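Local coordinates for protein propionate kinase (Francisella tularensis subsp. tularensis, PDB 3KHY) that probably catalyses the reversible, magnesium-dependent transfer of phosphate from ATP to acetate, giving acetyl phosphate, as a member of the acetokinase family, at residues A[2-6]-A[376-381]; A[27-31]-A[43-47]. All blocks are in the same frame, centred on the assembly; numbering follows the deposited sequence.

Contact 1: A[2-6]-A[376-381]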
# COMPACT_ATOMS: atom_id res chain seq x y z
N SER A 2 29.55 34.23 -3.01
CA SER A 2 29.83 33.17 -2.06
C SER A 2 29.36 31.81 -2.57
O SER A 2 28.49 31.72 -3.44
CB SER A 2 29.18 33.47 -0.71
OG SER A 2 27.77 33.48 -0.82
N GLU A 3 29.95 30.75 -2.03
CA GLU A 3 29.67 29.40 -2.47
C GLU A 3 29.38 28.45 -1.31
O GLU A 3 29.90 28.63 -0.20
CB GLU A 3 30.83 28.87 -3.32
CG GLU A 3 31.06 29.69 -4.60
CD GLU A 3 32.34 29.32 -5.33
OE1 GLU A 3 32.93 28.26 -5.01
OE2 GLU A 3 32.76 30.08 -6.22
N ILE A 4 28.56 27.45 -1.56
CA ILE A 4 28.22 26.43 -0.57
C ILE A 4 28.72 25.08 -1.07
O ILE A 4 28.53 24.74 -2.25
CB ILE A 4 26.71 26.32 -0.38
CG1 ILE A 4 26.11 27.67 0.03
CG2 ILE A 4 26.37 25.24 0.64
CD1 ILE A 4 26.12 27.91 1.52
N LEU A 5 29.37 24.33 -0.19
CA LEU A 5 29.82 22.99 -0.53
C LEU A 5 28.72 22.03 -0.11
O LEU A 5 28.36 22.00 1.05
CB LEU A 5 31.11 22.65 0.21
CG LEU A 5 31.64 21.24 -0.05
CD1 LEU A 5 31.91 21.05 -1.54
CD2 LEU A 5 32.88 20.96 0.77
N VAL A 6 28.19 21.27 -1.06
CA VAL A 6 27.07 20.37 -0.78
C VAL A 6 27.53 18.92 -0.81
O VAL A 6 28.16 18.48 -1.78
CB VAL A 6 25.92 20.57 -1.80
CG1 VAL A 6 24.79 19.59 -1.54
CG2 VAL A 6 25.41 21.99 -1.72
N ILE A 376 19.61 22.06 -1.30
CA ILE A 376 20.41 21.94 -0.09
C ILE A 376 21.24 23.22 0.10
O ILE A 376 21.38 23.71 1.22
CB ILE A 376 21.31 20.71 -0.15
CG1 ILE A 376 20.48 19.44 0.08
CG2 ILE A 376 22.41 20.79 0.89
CD1 ILE A 376 21.28 18.16 -0.19
N ALA A 377 21.78 23.76 -0.99
CA ALA A 377 22.57 24.99 -0.91
C ALA A 377 21.70 26.17 -0.47
O ALA A 377 22.14 27.01 0.32
CB ALA A 377 23.23 25.30 -2.25
N GLN A 378 20.47 26.22 -0.96
CA GLN A 378 19.54 27.29 -0.57
C GLN A 378 19.11 27.17 0.89
O GLN A 378 19.00 28.18 1.59
CB GLN A 378 18.32 27.31 -1.48
CG GLN A 378 18.62 27.72 -2.91
CD GLN A 378 17.43 27.51 -3.83
OE1 GLN A 378 16.49 26.79 -3.49
NE2 GLN A 378 17.47 28.12 -5.00
N GLU A 379 18.83 25.95 1.33
CA GLU A 379 18.47 25.70 2.73
C GLU A 379 19.61 26.11 3.66
O GLU A 379 19.39 26.63 4.75
CB GLU A 379 18.16 24.22 2.93
CG GLU A 379 16.85 23.80 2.32
CD GLU A 379 15.70 24.30 3.15
OE1 GLU A 379 15.61 23.89 4.33
OE2 GLU A 379 14.90 25.12 2.64
N THR A 380 20.83 25.83 3.21
CA THR A 380 22.02 26.12 4.01
C THR A 380 22.25 27.63 4.10
O THR A 380 22.41 28.18 5.19
CB THR A 380 23.26 25.42 3.42
OG1 THR A 380 23.06 24.00 3.46
CG2 THR A 380 24.53 25.79 4.20
N GLN A 381 22.24 28.30 2.95
CA GLN A 381 22.37 29.75 2.89
C GLN A 381 21.36 30.45 3.82
O GLN A 381 21.68 31.43 4.49
CB GLN A 381 22.15 30.22 1.45
CG GLN A 381 22.09 31.73 1.27
CD GLN A 381 23.43 32.40 1.46
OE1 GLN A 381 24.48 31.76 1.32
NE2 GLN A 381 23.42 33.69 1.76
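Ile4 and Val6 project from strand 3-6 as two apolar bumps, and Ala377 of helix 376-381 presents its methyl group to the dip between them. Its CB lies 4.1 Å from Ile4 CB and is similarly close to Val6 CG2, a fit that brings helix and strand together with their axes 8.6 Å apart. The Val6 fork straddles the junction of two helical residues: CG2 rests on Ala377, while CG1, anti to the backbone N (chi1 178°), runs up to the branch of Ile376 and stops 3.6 Å from its CG2. Here the last helix of the chain, 372-382, comes back to cover the sheet of the N-terminal domain, in the actin-like ATPase fold to which acetokinases belong. Ile19, on the neighbouring strand 14-20, touches both Val6 and Ala377, and Val80 and Ala81 of strand 79-86 close in on Ile4. Further along the helix, Ile4 slides past Thr380 in the opposing direction, its CD1 ending 3.8 Å from Thr380 CG2. With chi1 at -63°, Thr380 turns that methyl toward Ile4 and keeps its hydroxyl for the helix: OG1 donates to Ile376 O at 2.8 Å, while the backbone N of Thr380 reaches the same oxygen from the opposite face of the carbonyl plane. The threonine thus meets the strand with carbon. At the margin, the bent chain of Gln381 brings OE1 to 4.2 Å from Ile4 CD1, where this amide oxygen is buried without a modelled polar partner.

Contact 2: A[27-31]-A[43-47]; sequences LVTGL and VFKAE
Phe44 faces Gly30 in a non-hydrogen-bonded antiparallel pair, its ring on the side of the sheet covered by helix 59-72. There the ring stacks on Phe69 and also meets Phe16, at about 55° between planes; Phe16 belongs to strand 14-20, which binds the backbone of Gly30 from its other side. Gly30 has no side chain, and its CA comes to 3.1 Å from Val43 O. The remaining flat groups are peptides, which zip strands 25-33 and 41-45 into a beta hairpin. Lys45 N meets Thr29 O at 2.8 Å, almost in line with the carbonyl (170°), whereas Val43 N comes to Leu31 O from above the carbonyl plane, at 2.9 Å. Leu31 N returns a bond to Val43 O. On the face opposite the phenylalanines, the Thr29 and Lys45 side chains cross at a slant, and the lysine then extends away. Thr29 OG1 sits between the backbone N and the carbonyl carbon (chi1 65°), where it pairs with a water at 3.0 Å. That water donates to Lys45 O, 2.9 Å away. The same oxygen accepts Thr29 N at 3.0 Å and a weaker CA-H contact from Val28. Two hydrogen bonds and a weaker CA-H contact therefore converge on this carbonyl just where strand 41-45 ends, so its hydrogen-bonding capacity is probably well used, and the water supplies a bond beyond the hairpin ladder.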
# COMPACT_ATOMS: atom_id res chain seq x y z
N LEU A 27 29.14 25.08 -9.88
CA LEU A 27 30.46 25.36 -10.43
C LEU A 27 31.27 24.08 -10.65
O LEU A 27 31.97 23.93 -11.65
CB LEU A 27 31.24 26.30 -9.51
CG LEU A 27 30.63 27.67 -9.22
CD1 LEU A 27 29.45 27.52 -8.29
CD2 LEU A 27 31.66 28.58 -8.61
N VAL A 28 31.20 23.17 -9.69
CA VAL A 28 31.90 21.90 -9.77
C VAL A 28 30.99 20.86 -9.17
O VAL A 28 30.27 21.14 -8.21
CB VAL A 28 33.21 21.90 -8.93
CG1 VAL A 28 33.98 20.62 -9.17
CG2 VAL A 28 34.07 23.11 -9.25
N THR A 29 30.99 19.66 -9.73
CA THR A 29 30.35 18.54 -9.06
C THR A 29 31.32 17.40 -9.10
O THR A 29 32.27 17.42 -9.89
CB THR A 29 29.05 18.09 -9.75
OG1 THR A 29 29.36 17.59 -11.05
CG2 THR A 29 28.05 19.25 -9.87
N GLY A 30 31.09 16.39 -8.28
CA GLY A 30 32.02 15.29 -8.22
C GLY A 30 31.53 14.12 -7.41
O GLY A 30 30.47 14.16 -6.78
N LEU A 31 32.31 13.05 -7.43
CA LEU A 31 31.95 11.86 -6.69
C LEU A 31 33.19 11.04 -6.39
O LEU A 31 33.92 10.66 -7.31
CB LEU A 31 30.95 11.03 -7.48
CG LEU A 31 30.58 9.70 -6.82
CD1 LEU A 31 29.72 9.93 -5.58
CD2 LEU A 31 29.87 8.81 -7.82
N VAL A 43 36.05 11.57 -8.98
CA VAL A 43 35.75 12.27 -10.23
C VAL A 43 35.44 13.73 -9.94
O VAL A 43 34.70 14.05 -9.01
CB VAL A 43 34.55 11.66 -10.96
CG1 VAL A 43 34.37 12.33 -12.32
CG2 VAL A 43 34.74 10.15 -11.13
N PHE A 44 36.04 14.63 -10.71
CA PHE A 44 35.76 16.05 -10.61
C PHE A 44 35.24 16.51 -11.95
O PHE A 44 35.88 16.28 -12.99
CB PHE A 44 37.04 16.82 -10.31
CG PHE A 44 37.65 16.54 -8.97
CD1 PHE A 44 37.30 17.30 -7.86
CD2 PHE A 44 38.62 15.56 -8.82
CE1 PHE A 44 37.88 17.06 -6.63
CE2 PHE A 44 39.21 15.32 -7.59
CZ PHE A 44 38.84 16.07 -6.50
N LYS A 45 34.11 17.20 -11.94
CA LYS A 45 33.56 17.76 -13.17
C LYS A 45 33.39 19.26 -13.04
O LYS A 45 32.46 19.73 -12.38
CB LYS A 45 32.23 17.10 -13.51
CG LYS A 45 32.33 15.61 -13.81
CD LYS A 45 30.94 14.98 -13.95
CE LYS A 45 31.04 13.56 -14.50
NZ LYS A 45 29.70 12.90 -14.61
N ALA A 46 34.29 20.02 -13.66
CA ALA A 46 34.12 21.46 -13.75
C ALA A 46 33.90 21.79 -15.21
O ALA A 46 32.88 21.41 -15.78
CB ALA A 46 35.33 22.18 -13.22
N GLU A 47 34.85 22.48 -15.82
CA GLU A 47 34.82 22.71 -17.26
C GLU A 47 34.94 21.39 -18.00
O GLU A 47 34.23 21.15 -18.98
CB GLU A 47 35.93 23.67 -17.69
CG GLU A 47 35.46 25.09 -17.93
CD GLU A 47 34.49 25.20 -19.10
OE1 GLU A 47 34.48 24.28 -19.95
OE2 GLU A 47 33.74 26.20 -19.16
O HOH W 1 29.63 19.70 -13.10

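How the contacts relate
Both contacts are built on one mixed sheet, their centres about 16 Å apart, with strand 14-20 lying between strands 3-9 and 25-33. Contact 2 is a local hairpin nested inside the long loop that contact 1 closes, and the two touch through the side chains of Glu3 and Leu27. Helix 372-382 covers the face to which Thr29 and Leu31 also point, whereas Phe44 turns to the other. Each contact has one side chain beside a predicted site residue: the Ile376 side chain is about 4 Å from that of Arg85, the likely substrate binder, and that of Leu31 about 4 Å from that of Lys15, a likely ATP ligand.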